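Local coordinates for protein porin (Rhodobacter capsulatus, PDB 2POR) that forms trimeric outer-membrane channels that let small hydrophilic solutes of up to about 0.6 kDa diffuse passively across the membrane, at residues A[111-120]-A[130-138]; A[160-169]-A[181-192]. All blocks are in the same frame, centred on the assembly; numbering follows the deposited sequence.

Overall arrangement
Both contacts are hairpin pairings of neighbouring strands in the 16-stranded antiparallel barrel, and they follow one another along the chain without nesting or crossing. Interaction 1 comes first: residues 111-120 lead into strand 118-125, the chain turns back, and residues 130-138 run out of strand 128-134, so that the loop ends flanking the hairpin meet at a calcium ion. Strand 148-158 then fills the place between the two hairpins. Interaction 2 closes a later loop, where strand 161-171 returns as strand 181-192. The centres of interactions 1 and 2 lie about 21 Å apart, and the two do not touch; the first borders a neighbouring subunit, whereas the second touches no other chain.

Interaction 1: residues A[111-120]-A[130-138]; sequences LTAEDNPVLL and VAASMSDGK. With CA (calcium ion), chain D.
Asn116 holds CG trans to its own backbone N (chi1 -164°), while Asp136 places CG between its backbone N and carbonyl carbon (chi1 63°), and from these positions an amide oxygen and a carboxylate converge on one calcium ion. Asn116 OD1 lies 2.2 Å from the calcium; Asp136 binds it with both carboxylate oxygens, OD2 at 2.4 Å, and Lys138 adds its backbone O. Water 1, held by the carbonyl of Asp115, is a further ligand, and Gly140 O of the same chain and Asn20 OD1 of the second subunit complete the site. Asn116 OD1 and Asp136 OD1 come within 3.2 Å of each other because both bind the calcium, whose charge probably offsets their repulsion.

The ligands are themselves positioned by neighbours. Asn116 ND2 donates to Leu111 O (3.1 Å), the acceptor lying in the amide plane but the nitrogen standing above the carbonyl plane, which, together with the metal bond at OD1, restrains the amide's rotation. Asp136 OD1 accepts from Lys138 N in an Asx turn, nearly straight (167°), the nitrogen on the anti side and somewhat out of the carboxylate plane, and OD2 also receives Phe21 N of the second subunit. Water 2 links Asn116 OD1, Pro117 O and Asp136 N.

Beyond the metal, Val118 CG1 rests on Ser135 CB at 3.8 Å, and Leu111 CD1 approaches Ser135 OG, whose polar partner is Glu149 N. Leu119 N donates to Met134 O (3.1 Å), answered by a weak return bond, and both side chains pack on Phe21 of the second subunit. The arrangement is an antiparallel beta hairpin of the porin barrel with an intersubunit calcium site at its open end.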
ATOM      1  N   LEU A 111      21.381   6.812   2.394  1.00 17.88           N
ATOM      2  CA  LEU A 111      21.713   5.586   1.715  1.00 18.66           C
ATOM      3  C   LEU A 111      20.670   4.494   1.834  1.00 19.35           C
ATOM      4  O   LEU A 111      20.799   3.424   1.224  1.00 18.67           O
ATOM      5  CB  LEU A 111      23.027   5.094   2.253  1.00 19.31           C
ATOM      6  CG  LEU A 111      24.247   5.910   1.883  1.00 24.75           C
ATOM      7  CD1 LEU A 111      25.476   5.408   2.558  1.00 28.02           C
ATOM      8  CD2 LEU A 111      24.448   5.774   0.403  1.00 33.78           C
ATOM      9  N   THR A 112      19.605   4.711   2.618  1.00 18.03           N
ATOM     10  CA  THR A 112      18.595   3.682   2.838  1.00 18.21           C
ATOM     11  C   THR A 112      17.906   3.421   1.506  1.00 16.40           C
ATOM     12  O   THR A 112      17.564   4.386   0.814  1.00 21.37           O
ATOM     13  CB  THR A 112      17.565   4.186   3.879  1.00 20.52           C
ATOM     14  OG1 THR A 112      18.336   4.798   4.912  1.00 21.48           O
ATOM     15  CG2 THR A 112      16.655   3.084   4.373  1.00 16.54           C
ATOM     16  N   ALA A 113      17.629   2.181   1.132  1.00 17.64           N
ATOM     17  CA  ALA A 113      17.009   1.876  -0.142  1.00 22.16           C
ATOM     18  C   ALA A 113      16.420   0.478  -0.080  1.00 23.20           C
ATOM     19  O   ALA A 113      16.559  -0.201   0.946  1.00 21.50           O
ATOM     20  CB  ALA A 113      18.092   1.940  -1.239  1.00 20.45           C
ATOM     21  N   GLU A 114      15.810   0.023  -1.186  1.00 17.56           N
ATOM     22  CA  GLU A 114      15.230  -1.286  -1.264  1.00 17.62           C
ATOM     23  C   GLU A 114      16.256  -2.310  -0.864  1.00 20.21           C
ATOM     24  O   GLU A 114      17.418  -2.237  -1.251  1.00 19.38           O
ATOM     25  CB  GLU A 114      14.750  -1.483  -2.672  1.00 21.43           C
ATOM     26  CG  GLU A 114      14.169  -2.881  -2.849  1.00 31.92           C
ATOM     27  CD  GLU A 114      13.449  -3.210  -4.166  1.00 50.58           C
ATOM     28  OE1 GLU A 114      13.510  -2.416  -5.100  1.00 58.25           O
ATOM     29  OE2 GLU A 114      12.817  -4.269  -4.253  1.00 57.25           O
ATOM     30  N   ASP A 115      15.886  -3.211   0.044  1.00 18.34           N
ATOM     31  CA  ASP A 115      16.769  -4.241   0.593  1.00 18.30           C
ATOM     32  C   ASP A 115      18.023  -3.727   1.255  1.00 14.16           C
ATOM     33  O   ASP A 115      19.062  -4.406   1.381  1.00 18.02           O
ATOM     34  CB  ASP A 115      17.229  -5.225  -0.476  1.00 19.01           C
ATOM     35  CG  ASP A 115      16.161  -6.059  -1.116  1.00 25.40           C
ATOM     36  OD1 ASP A 115      15.130  -6.323  -0.489  1.00 28.95           O
ATOM     37  OD2 ASP A 115      16.379  -6.472  -2.249  1.00 32.28           O
ATOM     38  N   ASN A 116      17.944  -2.480   1.698  1.00 16.08           N
ATOM     39  CA  ASN A 116      19.123  -1.885   2.259  1.00 21.18           C
ATOM     40  C   ASN A 116      18.720  -0.996   3.442  1.00 17.53           C
ATOM     41  O   ASN A 116      18.651   0.238   3.348  1.00 18.38           O
ATOM     42  CB  ASN A 116      19.880  -1.086   1.149  1.00 13.57           C
ATOM     43  CG  ASN A 116      21.286  -0.812   1.666  1.00 13.13           C
ATOM     44  OD1 ASN A 116      22.105  -1.735   1.983  1.00 22.25           O
ATOM     45  ND2 ASN A 116      21.577   0.497   1.746  1.00 17.70           N
ATOM     46  N   PRO A 117      18.437  -1.600   4.617  1.00 19.89           N
ATOM     47  CA  PRO A 117      18.196  -0.851   5.839  1.00 22.27           C
ATOM     48  C   PRO A 117      19.487  -0.268   6.415  1.00 18.54           C
ATOM     49  O   PRO A 117      20.578  -0.787   6.132  1.00 18.89           O
ATOM     50  CB  PRO A 117      17.516  -1.889   6.727  1.00 15.27           C
ATOM     51  CG  PRO A 117      18.208  -3.181   6.350  1.00 17.83           C
ATOM     52  CD  PRO A 117      18.315  -3.039   4.835  1.00 17.26           C
ATOM     53  N   VAL A 118      19.419   0.792   7.245  1.00 16.16           N
ATOM     54  CA  VAL A 118      20.585   1.277   7.990  1.00 16.43           C
ATOM     55  C   VAL A 118      20.344   0.974   9.500  1.00 25.34           C
ATOM     56  O   VAL A 118      19.235   0.573   9.900  1.00 19.32           O
ATOM     57  CB  VAL A 118      20.836   2.836   7.740  1.00 18.45           C
ATOM     58  CG1 VAL A 118      21.147   2.891   6.200  1.00 15.26           C
ATOM     59  CG2 VAL A 118      19.684   3.827   8.013  1.00 15.58           C
ATOM     60  N   LEU A 119      21.350   1.147  10.346  1.00 20.33           N
ATOM     61  CA  LEU A 119      21.338   0.804  11.769  1.00 20.99           C
ATOM     62  C   LEU A 119      21.459   1.991  12.709  1.00 20.18           C
ATOM     63  O   LEU A 119      22.260   2.901  12.450  1.00 19.36           O
ATOM     64  CB  LEU A 119      22.476  -0.160  11.972  1.00 19.83           C
ATOM     65  CG  LEU A 119      22.585  -0.758  13.324  1.00 29.38           C
ATOM     66  CD1 LEU A 119      21.565  -1.856  13.415  1.00 33.62           C
ATOM     67  CD2 LEU A 119      23.939  -1.337  13.525  1.00 28.54           C
ATOM     68  N   LEU A 120      20.738   2.112  13.827  1.00 16.23           N
ATOM     69  CA  LEU A 120      20.924   3.231  14.749  1.00 12.16           C
ATOM     70  C   LEU A 120      20.970   2.602  16.131  1.00 23.81           C
ATOM     71  O   LEU A 120      20.131   1.763  16.450  1.00 18.46           O
ATOM     72  CB  LEU A 120      19.771   4.195  14.735  1.00 14.54           C
ATOM     73  CG  LEU A 120      19.724   5.276  15.786  1.00 17.59           C
ATOM     74  CD1 LEU A 120      20.946   6.173  15.664  1.00 20.38           C
ATOM     75  CD2 LEU A 120      18.441   6.095  15.608  1.00 15.97           C
ATOM     76  N   VAL A 130      24.070   8.832  24.234  1.00 28.17           N
ATOM     77  CA  VAL A 130      24.959   8.587  23.116  1.00 29.20           C
ATOM     78  C   VAL A 130      24.227   7.861  21.997  1.00 40.17           C
ATOM     79  O   VAL A 130      23.292   7.090  22.252  1.00 25.40           O
ATOM     80  CB  VAL A 130      26.137   7.732  23.469  1.00 24.69           C
ATOM     81  CG1 VAL A 130      27.042   8.636  24.209  1.00 34.50           C
ATOM     82  CG2 VAL A 130      25.756   6.478  24.210  1.00 27.14           C
ATOM     83  N   ALA A 131      24.614   8.096  20.741  1.00 24.58           N
ATOM     84  CA  ALA A 131      24.005   7.411  19.591  1.00 21.75           C
ATOM     85  C   ALA A 131      25.109   7.038  18.588  1.00 27.70           C
ATOM     86  O   ALA A 131      26.183   7.680  18.560  1.00 27.02           O
ATOM     87  CB  ALA A 131      22.966   8.347  18.950  1.00 16.82           C
ATOM     88  N   ALA A 132      24.955   5.962  17.833  1.00 24.98           N
ATOM     89  CA  ALA A 132      25.944   5.574  16.838  1.00 25.03           C
ATOM     90  C   ALA A 132      25.175   4.957  15.683  1.00 34.14           C
ATOM     91  O   ALA A 132      24.199   4.241  15.907  1.00 20.34           O
ATOM     92  CB  ALA A 132      26.911   4.542  17.420  1.00 23.74           C
ATOM     93  N   SER A 133      25.515   5.224  14.431  1.00 21.23           N
ATOM     94  CA  SER A 133      24.756   4.695  13.306  1.00 18.46           C
ATOM     95  C   SER A 133      25.682   4.284  12.151  1.00 24.03           C
ATOM     96  O   SER A 133      26.826   4.760  12.099  1.00 22.23           O
ATOM     97  CB  SER A 133      23.804   5.760  12.849  1.00 14.79           C
ATOM     98  OG  SER A 133      24.445   7.032  12.748  1.00 19.72           O
ATOM     99  N   MET A 134      25.289   3.408  11.241  1.00 22.25           N
ATOM    100  CA  MET A 134      26.116   3.074  10.088  1.00 21.58           C
ATOM    101  C   MET A 134      25.285   2.368   9.037  1.00 33.98           C
ATOM    102  O   MET A 134      24.210   1.843   9.378  1.00 19.01           O
ATOM    103  CB  MET A 134      27.253   2.169  10.522  1.00 18.41           C
ATOM    104  CG  MET A 134      26.773   0.785  10.947  1.00 25.36           C
ATOM    105  SD  MET A 134      28.105  -0.329  11.432  1.00 35.96           S
ATOM    106  CE  MET A 134      28.946  -0.551   9.890  1.00 37.35           C
ATOM    107  N   SER A 135      25.705   2.378   7.773  1.00 18.02           N
ATOM    108  CA  SER A 135      25.039   1.601   6.749  1.00 16.76           C
ATOM    109  C   SER A 135      25.981   0.441   6.537  1.00 16.94           C
ATOM    110  O   SER A 135      27.081   0.428   7.099  1.00 20.09           O
ATOM    111  CB  SER A 135      24.850   2.428   5.465  1.00 20.02           C
ATOM    112  OG  SER A 135      26.080   2.941   4.955  1.00 20.86           O
ATOM    113  N   ASP A 136      25.640  -0.566   5.757  1.00 16.31           N
ATOM    114  CA  ASP A 136      26.497  -1.710   5.671  1.00 16.45           C
ATOM    115  C   ASP A 136      27.527  -1.666   4.520  1.00 22.62           C
ATOM    116  O   ASP A 136      28.266  -2.651   4.400  1.00 22.11           O
ATOM    117  CB  ASP A 136      25.623  -2.955   5.538  1.00 18.28           C
ATOM    118  CG  ASP A 136      24.735  -3.093   4.317  1.00 26.65           C
ATOM    119  OD1 ASP A 136      24.925  -2.510   3.247  1.00 23.99           O
ATOM    120  OD2 ASP A 136      23.762  -3.835   4.366  1.00 20.64           O
ATOM    121  N   GLY A 137      27.585  -0.656   3.624  1.00 24.48           N
ATOM    122  CA  GLY A 137      28.605  -0.586   2.564  1.00 23.91           C
ATOM    123  C   GLY A 137      28.312  -1.382   1.301  1.00 26.85           C
ATOM    124  O   GLY A 137      29.143  -1.358   0.396  1.00 25.96           O
ATOM    125  N   LYS A 138      27.201  -2.096   1.134  1.00 17.66           N
ATOM    126  CA  LYS A 138      26.899  -2.870  -0.055  1.00 18.17           C
ATOM    127  C   LYS A 138      25.526  -2.533  -0.546  1.00 30.18           C
ATOM    128  O   LYS A 138      24.566  -2.420   0.240  1.00 21.24           O
ATOM    129  CB  LYS A 138      26.899  -4.368   0.171  1.00 16.38           C
ATOM    130  CG  LYS A 138      28.198  -4.873   0.750  1.00 23.82           C
ATOM    131  CD  LYS A 138      29.256  -4.648  -0.283  1.00 27.64           C
ATOM    132  CE  LYS A 138      30.598  -5.112   0.173  1.00 44.82           C
ATOM    133  NZ  LYS A 138      31.267  -5.612  -1.016  1.00 46.52           N
TER
HETATM  134 CA    CA D 304      23.216  -3.591   2.055  1.00 19.02          CA
HETATM  135  O   HOH W   1      21.230  -4.483   2.936  1.00 16.16           O
HETATM  136  O   HOH W   2      23.015  -0.406   4.763  1.00 18.03           O
HETATM  137  O   HOH W   3      24.535   0.352   1.175  1.00 19.18           O

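Interaction 2: residues A[160-169]-A[181-192]; sequences NYTVGLGYEK and MEQLELAAIAKF
Strands 161-169 and 181-192 run antiparallel at 171°, their axes 4.6 Å apart at closest approach, with paired backbone hydrogen bonds at Thr162-Ile189, Gly164-Ala187, Gly166-Glu185 and Glu168-Gln183: a beta hairpin of the porin barrel. Side chains alternate between two faces. On that of Tyr161, Leu165 and Tyr167, Leu165 CB meets Leu186 CD2 at 4.0 Å, and detergent touches Leu186, consistent with a lipid-facing surface. With CG trans to the backbone N (chi1 175°), the Tyr167 ring lies across to Leu184 CD1, and its OH donates to Glu182 OE1 (3.1 Å) from above the carboxylate plane, ring and carboxylate being perpendicular. A phenylalanine here would probably leave Glu182 OE1 without this donor and the ring less firmly fixed. Near the strand ends Asn160 ND2 donates to Lys191 O (3.0 Å), though both residues are poorly ordered, and the Tyr161 and Phe192 rings meet obliquely.

On the other face Gly166, lacking a side chain, lets the bent chain of Glu185 fold across to Glu168. Glu168 OE1 is hydrogen-bonded to Thr106 OG1 and Glu185 OE1 to Ser79 OG. Glu168 OE2 and Glu185 OE2 lie 2.5 Å apart, so one acid probably carries a proton, while Gln183 NE2 donates to the anti lone pair of Glu185 OE2 at 2.9 Å.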
ATOM      1  N   ASN A 160      17.985  23.288  32.112  1.00 40.08           N
ATOM      2  CA  ASN A 160      17.246  23.732  30.928  1.00 58.74           C
ATOM      3  C   ASN A 160      17.943  23.434  29.610  1.00 49.02           C
ATOM      4  O   ASN A 160      17.317  23.576  28.556  1.00 47.25           O
ATOM      5  CB  ASN A 160      17.015  25.248  30.874  1.00 63.82           C
ATOM      6  CG  ASN A 160      16.636  25.975  32.160  1.00 89.40           C
ATOM      7  OD1 ASN A 160      17.424  25.989  33.114  1.00107.52           O
ATOM      8  ND2 ASN A 160      15.474  26.620  32.256  1.00 92.23           N
ATOM      9  N   TYR A 161      19.217  23.052  29.722  1.00 38.38           N
ATOM     10  CA  TYR A 161      20.153  22.912  28.635  1.00 39.40           C
ATOM     11  C   TYR A 161      20.507  21.523  28.246  1.00 45.36           C
ATOM     12  O   TYR A 161      20.707  20.700  29.124  1.00 41.06           O
ATOM     13  CB  TYR A 161      21.462  23.569  28.958  1.00 34.37           C
ATOM     14  CG  TYR A 161      21.176  24.968  29.421  1.00 57.59           C
ATOM     15  CD1 TYR A 161      21.009  25.962  28.481  1.00 69.71           C
ATOM     16  CD2 TYR A 161      20.996  25.228  30.766  1.00 70.14           C
ATOM     17  CE1 TYR A 161      20.642  27.237  28.876  1.00 73.90           C
ATOM     18  CE2 TYR A 161      20.628  26.500  31.169  1.00 73.04           C
ATOM     19  CZ  TYR A 161      20.450  27.496  30.218  1.00 78.64           C
ATOM     20  OH  TYR A 161      20.045  28.766  30.597  1.00 85.47           O
ATOM     21  N   THR A 162      20.573  21.250  26.956  1.00 30.45           N
ATOM     22  CA  THR A 162      21.210  20.044  26.512  1.00 27.25           C
ATOM     23  C   THR A 162      22.230  20.583  25.568  1.00 35.32           C
ATOM     24  O   THR A 162      21.943  21.510  24.805  1.00 33.92           O
ATOM     25  CB  THR A 162      20.312  19.141  25.752  1.00 31.07           C
ATOM     26  OG1 THR A 162      19.264  18.809  26.654  1.00 39.71           O
ATOM     27  CG2 THR A 162      21.058  17.902  25.245  1.00 29.14           C
ATOM     28  N   VAL A 163      23.434  20.104  25.706  1.00 27.12           N
ATOM     29  CA  VAL A 163      24.418  20.468  24.722  1.00 37.49           C
ATOM     30  C   VAL A 163      24.930  19.157  24.150  1.00 30.21           C
ATOM     31  O   VAL A 163      24.788  18.102  24.774  1.00 33.78           O
ATOM     32  CB  VAL A 163      25.619  21.323  25.307  1.00 34.36           C
ATOM     33  CG1 VAL A 163      25.034  22.627  25.840  1.00 32.38           C
ATOM     34  CG2 VAL A 163      26.426  20.558  26.346  1.00 43.54           C
ATOM     35  N   GLY A 164      25.460  19.135  22.933  1.00 28.78           N
ATOM     36  CA  GLY A 164      25.982  17.895  22.394  1.00 30.23           C
ATOM     37  C   GLY A 164      26.866  18.113  21.170  1.00 28.31           C
ATOM     38  O   GLY A 164      26.990  19.240  20.664  1.00 28.35           O
ATOM     39  N   LEU A 165      27.457  17.019  20.702  1.00 24.05           N
ATOM     40  CA  LEU A 165      28.239  17.052  19.493  1.00 31.20           C
ATOM     41  C   LEU A 165      28.130  15.755  18.762  1.00 23.08           C
ATOM     42  O   LEU A 165      27.838  14.703  19.315  1.00 27.04           O
ATOM     43  CB  LEU A 165      29.707  17.345  19.771  1.00 40.23           C
ATOM     44  CG  LEU A 165      30.684  16.526  20.564  1.00 55.61           C
ATOM     45  CD1 LEU A 165      31.824  16.071  19.652  1.00 64.27           C
ATOM     46  CD2 LEU A 165      31.274  17.398  21.682  1.00 58.44           C
ATOM     47  N   GLY A 166      28.312  15.868  17.464  1.00 28.71           N
ATOM     48  CA  GLY A 166      28.179  14.732  16.598  1.00 24.37           C
ATOM     49  C   GLY A 166      29.220  14.820  15.502  1.00 22.71           C
ATOM     50  O   GLY A 166      29.744  15.895  15.207  1.00 23.22           O
ATOM     51  N   TYR A 167      29.528  13.679  14.960  1.00 22.54           N
ATOM     52  CA  TYR A 167      30.470  13.586  13.915  1.00 21.68           C
ATOM     53  C   TYR A 167      29.900  12.536  13.009  1.00 22.97           C
ATOM     54  O   TYR A 167      29.643  11.385  13.357  1.00 25.70           O
ATOM     55  CB  TYR A 167      31.757  13.172  14.505  1.00 19.60           C
ATOM     56  CG  TYR A 167      32.738  12.955  13.403  1.00 30.51           C
ATOM     57  CD1 TYR A 167      33.286  14.028  12.718  1.00 31.48           C
ATOM     58  CD2 TYR A 167      33.019  11.648  13.071  1.00 35.86           C
ATOM     59  CE1 TYR A 167      34.140  13.758  11.666  1.00 34.71           C
ATOM     60  CE2 TYR A 167      33.865  11.374  12.019  1.00 45.09           C
ATOM     61  CZ  TYR A 167      34.414  12.434  11.329  1.00 45.63           C
ATOM     62  OH  TYR A 167      35.242  12.137  10.268  1.00 43.91           O
ATOM     63  N   GLU A 168      29.865  12.952  11.763  1.00 25.32           N
ATOM     64  CA  GLU A 168      29.320  12.150  10.693  1.00 22.85           C
ATOM     65  C   GLU A 168      30.268  12.016   9.504  1.00 23.46           C
ATOM     66  O   GLU A 168      30.962  12.980   9.152  1.00 21.97           O
ATOM     67  CB  GLU A 168      28.067  12.788  10.189  1.00 23.96           C
ATOM     68  CG  GLU A 168      27.006  13.250  11.187  1.00 18.08           C
ATOM     69  CD  GLU A 168      25.733  13.626  10.469  1.00 17.37           C
ATOM     70  OE1 GLU A 168      24.979  12.740  10.083  1.00 19.97           O
ATOM     71  OE2 GLU A 168      25.464  14.795  10.282  1.00 21.50           O
ATOM     72  N   LYS A 169      30.300  10.871   8.857  1.00 21.91           N
ATOM     73  CA  LYS A 169      31.090  10.734   7.648  1.00 26.98           C
ATOM     74  C   LYS A 169      30.524   9.767   6.611  1.00 33.90           C
ATOM     75  O   LYS A 169      29.743   8.853   6.931  1.00 21.78           O
ATOM     76  CB  LYS A 169      32.484  10.321   8.029  1.00 22.39           C
ATOM     77  CG  LYS A 169      32.516   8.996   8.690  1.00 33.73           C
ATOM     78  CD  LYS A 169      33.970   8.713   8.713  1.00 55.00           C
ATOM     79  CE  LYS A 169      34.079   7.248   8.356  1.00 70.05           C
ATOM     80  NZ  LYS A 169      35.451   6.950   7.972  1.00 76.45           N
ATOM     81  N   MET A 181      33.276  12.467   2.512  1.00 21.42           N
ATOM     82  CA  MET A 181      32.676  13.647   3.105  1.00 19.55           C
ATOM     83  C   MET A 181      32.682  13.489   4.638  1.00 26.26           C
ATOM     84  O   MET A 181      32.734  12.355   5.139  1.00 23.03           O
ATOM     85  CB  MET A 181      31.234  13.803   2.619  1.00 20.30           C
ATOM     86  CG  MET A 181      31.036  13.762   1.091  1.00 22.93           C
ATOM     87  SD  MET A 181      29.441  14.309   0.482  1.00 27.32           S
ATOM     88  CE  MET A 181      29.142  12.808  -0.355  1.00 22.23           C
ATOM     89  N   GLU A 182      32.665  14.570   5.406  1.00 23.25           N
ATOM     90  CA  GLU A 182      32.548  14.477   6.847  1.00 28.22           C
ATOM     91  C   GLU A 182      31.958  15.761   7.339  1.00 22.99           C
ATOM     92  O   GLU A 182      31.970  16.769   6.615  1.00 23.60           O
ATOM     93  CB  GLU A 182      33.865  14.269   7.529  1.00 27.70           C
ATOM     94  CG  GLU A 182      34.856  15.372   7.284  1.00 39.91           C
ATOM     95  CD  GLU A 182      36.052  15.340   8.224  1.00 49.50           C
ATOM     96  OE1 GLU A 182      36.645  14.274   8.431  1.00 46.27           O
ATOM     97  OE2 GLU A 182      36.363  16.411   8.755  1.00 81.45           O
ATOM     98  N   GLN A 183      31.364  15.744   8.541  1.00 23.57           N
ATOM     99  CA  GLN A 183      30.763  16.938   9.120  1.00 20.27           C
ATOM    100  C   GLN A 183      30.795  16.756  10.632  1.00 24.71           C
ATOM    101  O   GLN A 183      30.563  15.645  11.120  1.00 25.60           O
ATOM    102  CB  GLN A 183      29.331  17.075   8.626  1.00 21.67           C
ATOM    103  CG  GLN A 183      28.632  18.331   9.052  1.00 22.57           C
ATOM    104  CD  GLN A 183      27.304  18.405   8.353  1.00 34.59           C
ATOM    105  OE1 GLN A 183      27.283  18.678   7.177  1.00 33.27           O
ATOM    106  NE2 GLN A 183      26.120  18.210   8.902  1.00 26.73           N
ATOM    107  N   LEU A 184      31.141  17.818  11.329  1.00 25.90           N
ATOM    108  CA  LEU A 184      31.167  17.845  12.775  1.00 25.47           C
ATOM    109  C   LEU A 184      30.074  18.790  13.197  1.00 30.93           C
ATOM    110  O   LEU A 184      29.938  19.843  12.576  1.00 29.59           O
ATOM    111  CB  LEU A 184      32.476  18.378  13.290  1.00 30.36           C
ATOM    112  CG  LEU A 184      32.564  18.564  14.825  1.00 53.58           C
ATOM    113  CD1 LEU A 184      32.958  17.257  15.547  1.00 41.36           C
ATOM    114  CD2 LEU A 184      33.573  19.658  15.097  1.00 61.50           C
ATOM    115  N   GLU A 185      29.266  18.487  14.219  1.00 24.93           N
ATOM    116  CA  GLU A 185      28.195  19.376  14.662  1.00 21.56           C
ATOM    117  C   GLU A 185      28.303  19.667  16.172  1.00 20.96           C
ATOM    118  O   GLU A 185      28.724  18.779  16.933  1.00 25.62           O
ATOM    119  CB  GLU A 185      26.797  18.776  14.482  1.00 28.40           C
ATOM    120  CG  GLU A 185      26.272  18.459  13.090  1.00 33.30           C
ATOM    121  CD  GLU A 185      26.389  17.020  12.630  1.00 31.54           C
ATOM    122  OE1 GLU A 185      26.489  16.091  13.417  1.00 27.29           O
ATOM    123  OE2 GLU A 185      26.370  16.820  11.434  1.00 25.85           O
ATOM    124  N   LEU A 186      27.908  20.876  16.567  1.00 24.15           N
ATOM    125  CA  LEU A 186      27.735  21.268  17.964  1.00 28.00           C
ATOM    126  C   LEU A 186      26.301  21.722  17.979  1.00 28.26           C
ATOM    127  O   LEU A 186      25.870  22.460  17.081  1.00 29.09           O
ATOM    128  CB  LEU A 186      28.544  22.479  18.413  1.00 30.48           C
ATOM    129  CG  LEU A 186      30.012  22.297  18.244  1.00 49.76           C
ATOM    130  CD1 LEU A 186      30.677  23.635  18.464  1.00 56.71           C
ATOM    131  CD2 LEU A 186      30.490  21.193  19.161  1.00 41.46           C
ATOM    132  N   ALA A 187      25.531  21.283  18.963  1.00 23.92           N
ATOM    133  CA  ALA A 187      24.147  21.672  19.036  1.00 23.34           C
ATOM    134  C   ALA A 187      23.860  22.042  20.491  1.00 27.75           C
ATOM    135  O   ALA A 187      24.495  21.523  21.410  1.00 26.70           O
ATOM    136  CB  ALA A 187      23.283  20.497  18.610  1.00 24.93           C
ATOM    137  N   ALA A 188      22.934  22.934  20.706  1.00 25.88           N
ATOM    138  CA  ALA A 188      22.531  23.340  22.031  1.00 34.01           C
ATOM    139  C   ALA A 188      21.018  23.409  22.007  1.00 33.31           C
ATOM    140  O   ALA A 188      20.467  23.885  21.007  1.00 29.55           O
ATOM    141  CB  ALA A 188      23.082  24.728  22.357  1.00 26.52           C
ATOM    142  N   ILE A 189      20.296  22.958  23.036  1.00 36.39           N
ATOM    143  CA  ILE A 189      18.838  23.107  23.109  1.00 27.67           C
ATOM    144  C   ILE A 189      18.509  23.627  24.522  1.00 37.92           C
ATOM    145  O   ILE A 189      19.114  23.171  25.491  1.00 33.44           O
ATOM    146  CB  ILE A 189      18.136  21.765  22.888  1.00 29.72           C
ATOM    147  CG1 ILE A 189      18.516  21.183  21.554  1.00 39.00           C
ATOM    148  CG2 ILE A 189      16.637  21.980  22.915  1.00 33.27           C
ATOM    149  CD1 ILE A 189      18.704  19.672  21.616  1.00 38.17           C
ATOM    150  N   ALA A 190      17.590  24.570  24.657  1.00 34.42           N
ATOM    151  CA  ALA A 190      17.271  25.225  25.900  1.00 33.15           C
ATOM    152  C   ALA A 190      15.797  25.427  25.944  1.00 43.94           C
ATOM    153  O   ALA A 190      15.197  25.862  24.947  1.00 36.50           O
ATOM    154  CB  ALA A 190      17.854  26.616  26.003  1.00 29.97           C
ATOM    155  N   LYS A 191      15.195  25.073  27.073  1.00 49.78           N
ATOM    156  CA  LYS A 191      13.795  25.433  27.290  1.00 48.56           C
ATOM    157  C   LYS A 191      13.771  26.403  28.432  1.00 51.68           C
ATOM    158  O   LYS A 191      14.402  26.172  29.463  1.00 65.27           O
ATOM    159  CB  LYS A 191      12.891  24.267  27.679  1.00 49.42           C
ATOM    160  CG  LYS A 191      13.560  23.198  28.533  1.00 75.96           C
ATOM    161  CD  LYS A 191      13.269  21.849  27.883  1.00 86.39           C
ATOM    162  CE  LYS A 191      14.066  21.663  26.589  1.00 88.43           C
ATOM    163  NZ  LYS A 191      13.414  20.702  25.715  1.00 91.69           N
ATOM    164  N   PHE A 192      13.119  27.532  28.238  1.00 57.59           N
ATOM    165  CA  PHE A 192      12.964  28.561  29.249  1.00 49.63           C
ATOM    166  C   PHE A 192      11.464  28.705  29.429  1.00 55.22           C
ATOM    167  O   PHE A 192      10.814  29.678  29.012  1.00 60.13           O
ATOM    168  CB  PHE A 192      13.555  29.881  28.778  1.00 52.90           C
ATOM    169  CG  PHE A 192      15.041  29.811  28.514  1.00 55.44           C
ATOM    170  CD1 PHE A 192      15.864  29.132  29.392  1.00 63.13           C
ATOM    171  CD2 PHE A 192      15.533  30.430  27.386  1.00 62.68           C
ATOM    172  CE1 PHE A 192      17.205  29.070  29.128  1.00 71.79           C
ATOM    173  CE2 PHE A 192      16.879  30.362  27.133  1.00 64.06           C
ATOM    174  CZ  PHE A 192      17.709  29.684  28.001  1.00 66.40           C
TER